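Local coordinates for protein 1,4-dihydroxy-6-naphtoate synthase (Archaeoglobus fulgidus, PDB 1ZBM) that probably converts cyclic dehypoxanthinylfutalosinate into 1,4-dihydroxy-6-naphthoate and dihydroxyacetone, a lyase step in the biosynthesis of menaquinone, at residues A[87-101]-A[158-170]. Sequence-based numbering, arbitrary orientation.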
loop_
_atom_site.group_PDB
_atom_site.type_symbol
_atom_site.label_atom_id
_atom_site.label_comp_id
_atom_site.label_asym_id
_atom_site.label_seq_id
_atom_site.Cartn_x
_atom_site.Cartn_y
_atom_site.Cartn_z
ATOM N N ASP A 87 -7.211 -5.032 8.278
ATOM C CA ASP A 87 -8.004 -5.195 9.490
ATOM C C ASP A 87 -8.404 -6.668 9.551
ATOM O O ASP A 87 -9.481 -7.041 9.095
ATOM C CB ASP A 87 -9.247 -4.291 9.417
ATOM C CG ASP A 87 -9.884 -4.042 10.779
ATOM O OD1 ASP A 87 -9.255 -4.365 11.811
ATOM O OD2 ASP A 87 -11.012 -3.502 10.814
ATOM N N GLY A 88 -7.521 -7.497 10.103
ATOM C CA GLY A 88 -7.789 -8.922 10.183
ATOM C C GLY A 88 -7.072 -9.648 9.055
ATOM O O GLY A 88 -7.202 -10.864 8.883
ATOM N N TYR A 89 -6.308 -8.875 8.288
ATOM C CA TYR A 89 -5.539 -9.366 7.146
ATOM C C TYR A 89 -4.468 -8.351 6.763
ATOM O O TYR A 89 -4.525 -7.195 7.182
ATOM C CB TYR A 89 -6.454 -9.568 5.948
ATOM C CG TYR A 89 -7.336 -8.367 5.664
ATOM C CD1 TYR A 89 -6.803 -7.161 5.186
ATOM C CD2 TYR A 89 -8.716 -8.447 5.856
ATOM C CE1 TYR A 89 -7.637 -6.074 4.902
ATOM C CE2 TYR A 89 -9.549 -7.374 5.580
ATOM C CZ TYR A 89 -9.012 -6.198 5.103
ATOM O OH TYR A 89 -9.856 -5.159 4.814
ATOM N N GLY A 90 -3.518 -8.789 5.938
ATOM C CA GLY A 90 -2.439 -7.924 5.488
ATOM C C GLY A 90 -1.313 -8.702 4.817
ATOM O O GLY A 90 -1.537 -9.831 4.375
ATOM N N PRO A 91 -0.096 -8.134 4.714
ATOM C CA PRO A 91 1.015 -8.851 4.076
ATOM C C PRO A 91 1.418 -10.119 4.811
ATOM O O PRO A 91 1.144 -10.281 5.999
ATOM C CB PRO A 91 2.134 -7.812 4.052
ATOM C CG PRO A 91 1.818 -6.945 5.239
ATOM C CD PRO A 91 0.324 -6.779 5.108
ATOM N N VAL A 92 2.065 -11.026 4.101
ATOM C CA VAL A 92 2.492 -12.263 4.721
ATOM C C VAL A 92 3.788 -12.742 4.105
ATOM O O VAL A 92 4.216 -12.247 3.068
ATOM C CB VAL A 92 1.427 -13.361 4.537
ATOM C CG1 VAL A 92 0.142 -12.991 5.281
ATOM C CG2 VAL A 92 1.139 -13.549 3.055
ATOM N N VAL A 93 4.420 -13.696 4.769
ATOM C CA VAL A 93 5.639 -14.281 4.259
ATOM C C VAL A 93 5.222 -15.721 3.956
ATOM O O VAL A 93 4.596 -16.381 4.785
ATOM C CB VAL A 93 6.763 -14.220 5.310
ATOM C CG1 VAL A 93 7.977 -14.997 4.831
ATOM C CG2 VAL A 93 7.141 -12.763 5.562
ATOM N N VAL A 94 5.526 -16.185 2.752
ATOM C CA VAL A 94 5.151 -17.528 2.341
ATOM C C VAL A 94 6.372 -18.376 2.005
ATOM O O VAL A 94 7.435 -17.840 1.675
ATOM C CB VAL A 94 4.250 -17.487 1.093
ATOM C CG1 VAL A 94 5.064 -17.030 -0.119
ATOM C CG2 VAL A 94 3.660 -18.848 0.843
ATOM N N ALA A 95 6.207 -19.698 2.073
ATOM C CA ALA A 95 7.295 -20.636 1.778
ATOM C C ALA A 95 6.757 -21.974 1.267
ATOM O O ALA A 95 5.573 -22.256 1.399
ATOM C CB ALA A 95 8.150 -20.855 3.024
ATOM N N LYS A 96 7.622 -22.796 0.678
ATOM C CA LYS A 96 7.169 -24.077 0.150
ATOM C C LYS A 96 6.708 -25.009 1.274
ATOM O O LYS A 96 5.897 -25.912 1.053
ATOM C CB LYS A 96 8.273 -24.722 -0.693
ATOM C CG LYS A 96 8.776 -23.806 -1.809
ATOM C CD LYS A 96 9.808 -24.479 -2.716
ATOM C CE LYS A 96 9.171 -25.586 -3.546
ATOM N NZ LYS A 96 10.085 -26.114 -4.588
ATOM N N SER A 97 7.214 -24.777 2.483
ATOM C CA SER A 97 6.830 -25.571 3.650
ATOM C C SER A 97 7.020 -24.724 4.911
ATOM O O SER A 97 7.511 -23.599 4.840
ATOM C CB SER A 97 7.685 -26.837 3.748
ATOM O OG SER A 97 9.015 -26.536 4.136
ATOM N N GLU A 98 6.640 -25.263 6.065
ATOM C CA GLU A 98 6.781 -24.532 7.320
ATOM C C GLU A 98 8.237 -24.408 7.752
ATOM O O GLU A 98 8.955 -25.401 7.832
ATOM C CB GLU A 98 5.983 -25.223 8.431
ATOM C CG GLU A 98 4.605 -24.620 8.688
ATOM C CD GLU A 98 3.632 -24.843 7.547
ATOM O OE1 GLU A 98 2.543 -24.222 7.554
ATOM O OE2 GLU A 98 3.950 -25.649 6.645
ATOM N N ILE A 99 8.670 -23.181 8.011
ATOM C CA ILE A 99 10.035 -22.916 8.464
ATOM C C ILE A 99 9.965 -21.859 9.553
ATOM O O ILE A 99 8.895 -21.325 9.817
ATOM C CB ILE A 99 10.941 -22.405 7.317
ATOM C CG1 ILE A 99 10.196 -21.379 6.460
ATOM C CG2 ILE A 99 11.414 -23.571 6.470
ATOM C CD1 ILE A 99 11.000 -20.889 5.276
ATOM N N SER A 100 11.093 -21.547 10.184
ATOM C CA SER A 100 11.091 -20.548 11.248
ATOM C C SER A 100 11.389 -19.131 10.760
ATOM O O SER A 100 10.962 -18.158 11.386
ATOM C CB SER A 100 12.091 -20.929 12.347
ATOM O OG SER A 100 13.429 -20.801 11.898
ATOM N N LEU A 101 12.120 -19.021 9.654
ATOM C CA LEU A 101 12.492 -17.734 9.061
ATOM C C LEU A 101 13.759 -17.109 9.638
ATOM O O LEU A 101 14.383 -16.258 9.000
ATOM C CB LEU A 101 11.345 -16.718 9.162
ATOM C CG LEU A 101 10.124 -16.889 8.238
ATOM C CD1 LEU A 101 9.109 -15.772 8.500
ATOM C CD2 LEU A 101 10.575 -16.872 6.793
ATOM N N TYR A 158 -1.511 -17.011 -2.809
ATOM C CA TYR A 158 -0.370 -17.900 -2.623
ATOM C C TYR A 158 -0.727 -19.386 -2.581
ATOM O O TYR A 158 0.049 -20.230 -3.036
ATOM C CB TYR A 158 0.417 -17.483 -1.362
ATOM C CG TYR A 158 -0.314 -17.694 -0.052
ATOM C CD1 TYR A 158 -0.490 -18.968 0.467
ATOM C CD2 TYR A 158 -0.845 -16.620 0.659
ATOM C CE1 TYR A 158 -1.175 -19.175 1.659
ATOM C CE2 TYR A 158 -1.540 -16.818 1.862
ATOM C CZ TYR A 158 -1.698 -18.103 2.349
ATOM O OH TYR A 158 -2.398 -18.332 3.512
ATOM N N ALA A 159 -1.903 -19.709 -2.051
ATOM C CA ALA A 159 -2.337 -21.108 -1.967
ATOM C C ALA A 159 -2.464 -21.793 -3.335
ATOM O O ALA A 159 -2.336 -23.014 -3.431
ATOM C CB ALA A 159 -3.671 -21.198 -1.211
ATOM N N ASP A 160 -2.707 -21.008 -4.385
ATOM C CA ASP A 160 -2.842 -21.566 -5.734
ATOM C C ASP A 160 -1.520 -22.146 -6.244
ATOM O O ASP A 160 -1.508 -22.931 -7.193
ATOM C CB ASP A 160 -3.298 -20.506 -6.749
ATOM C CG ASP A 160 -4.602 -19.828 -6.368
ATOM O OD1 ASP A 160 -5.441 -20.442 -5.677
ATOM O OD2 ASP A 160 -4.793 -18.671 -6.789
ATOM N N TYR A 161 -0.413 -21.746 -5.624
ATOM C CA TYR A 161 0.909 -22.212 -6.032
ATOM C C TYR A 161 1.396 -23.276 -5.068
ATOM O O TYR A 161 2.576 -23.620 -5.057
ATOM C CB TYR A 161 1.901 -21.052 -6.021
ATOM C CG TYR A 161 1.428 -19.843 -6.778
ATOM C CD1 TYR A 161 1.461 -19.811 -8.167
ATOM C CD2 TYR A 161 0.954 -18.724 -6.101
ATOM C CE1 TYR A 161 1.040 -18.691 -8.865
ATOM C CE2 TYR A 161 0.528 -17.598 -6.785
ATOM C CZ TYR A 161 0.577 -17.585 -8.170
ATOM O OH TYR A 161 0.192 -16.458 -8.862
ATOM N N GLY A 162 0.481 -23.787 -4.254
ATOM C CA GLY A 162 0.842 -24.805 -3.290
ATOM C C GLY A 162 1.727 -24.269 -2.177
ATOM O O GLY A 162 2.388 -25.039 -1.485
ATOM N N LEU A 163 1.750 -22.950 -2.004
ATOM C CA LEU A 163 2.562 -22.339 -0.963
ATOM C C LEU A 163 1.699 -22.103 0.271
ATOM O O LEU A 163 0.466 -22.117 0.192
ATOM C CB LEU A 163 3.143 -21.004 -1.445
ATOM C CG LEU A 163 4.113 -20.961 -2.639
ATOM C CD1 LEU A 163 4.340 -19.507 -3.037
ATOM C CD2 LEU A 163 5.434 -21.640 -2.296
ATOM N N LYS A 164 2.348 -21.909 1.414
ATOM C CA LYS A 164 1.629 -21.648 2.651
ATOM C C LYS A 164 2.292 -20.563 3.481
ATOM O O LYS A 164 3.507 -20.370 3.438
ATOM C CB LYS A 164 1.477 -22.922 3.492
ATOM C CG LYS A 164 2.619 -23.914 3.403
ATOM C CD LYS A 164 2.423 -24.879 2.237
ATOM C CE LYS A 164 1.169 -25.744 2.422
ATOM N NZ LYS A 164 1.233 -26.608 3.650
ATOM N N CYS A 165 1.460 -19.848 4.224
ATOM C CA CYS A 165 1.909 -18.771 5.077
ATOM C C CYS A 165 2.703 -19.303 6.267
ATOM O O CYS A 165 2.250 -20.199 6.994
ATOM C CB CYS A 165 0.702 -17.966 5.568
ATOM S SG CYS A 165 1.115 -16.645 6.728
ATOM N N VAL A 166 3.901 -18.753 6.446
ATOM C CA VAL A 166 4.781 -19.131 7.547
ATOM C C VAL A 166 4.828 -17.999 8.565
ATOM O O VAL A 166 5.250 -18.197 9.702
ATOM C CB VAL A 166 6.210 -19.425 7.051
ATOM C CG1 VAL A 166 6.203 -20.635 6.131
ATOM C CG2 VAL A 166 6.773 -18.215 6.318
ATOM N N LEU A 167 4.414 -16.805 8.145
ATOM C CA LEU A 167 4.362 -15.637 9.035
ATOM C C LEU A 167 3.212 -14.763 8.563
ATOM O O LEU A 167 3.228 -14.243 7.442
ATOM C CB LEU A 167 5.675 -14.831 8.987
ATOM C CG LEU A 167 5.932 -13.738 10.044
ATOM C CD1 LEU A 167 7.194 -12.943 9.685
ATOM C CD2 LEU A 167 4.756 -12.790 10.144
ATOM N N ASP A 168 2.207 -14.613 9.415
ATOM C CA ASP A 168 1.061 -13.770 9.074
ATOM C C ASP A 168 1.313 -12.443 9.792
ATOM O O ASP A 168 1.100 -12.336 10.993
ATOM C CB ASP A 168 -0.249 -14.415 9.562
ATOM C CG ASP A 168 -1.477 -13.686 9.068
ATOM O OD1 ASP A 168 -1.585 -12.455 9.310
ATOM O OD2 ASP A 168 -2.340 -14.339 8.426
ATOM N N LEU A 169 1.786 -11.453 9.044
ATOM C CA LEU A 169 2.109 -10.152 9.596
ATOM C C LEU A 169 0.970 -9.509 10.374
ATOM O O LEU A 169 1.210 -8.744 11.312
ATOM C CB LEU A 169 2.608 -9.217 8.490
ATOM C CG LEU A 169 3.970 -9.619 7.933
ATOM C CD1 LEU A 169 4.297 -8.807 6.699
ATOM C CD2 LEU A 169 5.035 -9.420 9.001
ATOM N N TRP A 170 -0.270 -9.806 10.007
ATOM C CA TRP A 170 -1.371 -9.236 10.758
ATOM C C TRP A 170 -1.471 -9.895 12.126
ATOM O O TRP A 170 -1.731 -9.218 13.115
ATOM C CB TRP A 170 -2.713 -9.377 10.036
ATOM C CG TRP A 170 -3.862 -9.187 10.990
ATOM C CD1 TRP A 170 -4.548 -10.168 11.643
ATOM C CD2 TRP A 170 -4.380 -7.942 11.480
ATOM N NE1 TRP A 170 -5.452 -9.617 12.510
ATOM C CE2 TRP A 170 -5.372 -8.249 12.434
ATOM C CE3 TRP A 170 -4.095 -6.593 11.212
ATOM C CZ2 TRP A 170 -6.095 -7.258 13.121
ATOM C CZ3 TRP A 170 -4.813 -5.606 11.898
ATOM C CH2 TRP A 170 -5.797 -5.949 12.841
HETATM O O HOH W 1 -5.388 -12.687 8.288
HETATM O O HOH W 2 -1.319 -10.888 7.379
#
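A classic beta bulge joins strand 92-95 to strand 164-168, one of the two outermost strands of a mixed five-stranded sheet in this periplasmic-binding-protein-like fold, and illustrates how an edge strand can turn a corner without leaving its neighbour. Val166 and Leu167 both face Val93. Val93 N donates to Leu167 O at 3.0 Å, nearly straight at 167°, while Val93 O receives Val166 N at 3.0 Å and, weakly, Leu167 N. Beyond the bulge, Ala95 and Lys164 exchange two backbone bonds.

The extra residue is put to use. Val166 CG2 meets Val93 CG1 at 3.7 Å, and Val166 CG1 rests against Ala95 CB. Leu167 CB touches Leu101 CD1, and with CG anti to the backbone N (chi1 -168°) the side chain carries its CD1 to the same methyl, 3.6 Å from Leu101 CD1. Leu119 of helix 114-122 covers Val93 and Leu167 as well.

Where the strand runs into helix 169-174, Asp168 is the N-cap. Its OD1 accepts a weak bond from Trp170 N and a bond from Asp171 N; one water links the same OD1 to Pro91 O. Next to it, Leu169 CD1 presses tightly on Pro91 CG, crossing it at about a right angle; Pro91 also touches Ala115, a predicted substrate-binding residue.

Trp170 lays one indole face along the loop 87-89. Gly88 N sits 3.2 Å above the ring plane, over its centre, and Gly88 CA makes a CH-pi contact 3.5 Å from the five-membered-ring centroid. Replacing Trp170 by a serine would probably leave the Gly88 peptide without its aromatic cover and the loop freer to shift. Backbone bonds thus fix the bulge, whereas dispersion and CH-pi contact hold loop 87-89 to the start of helix 169-174.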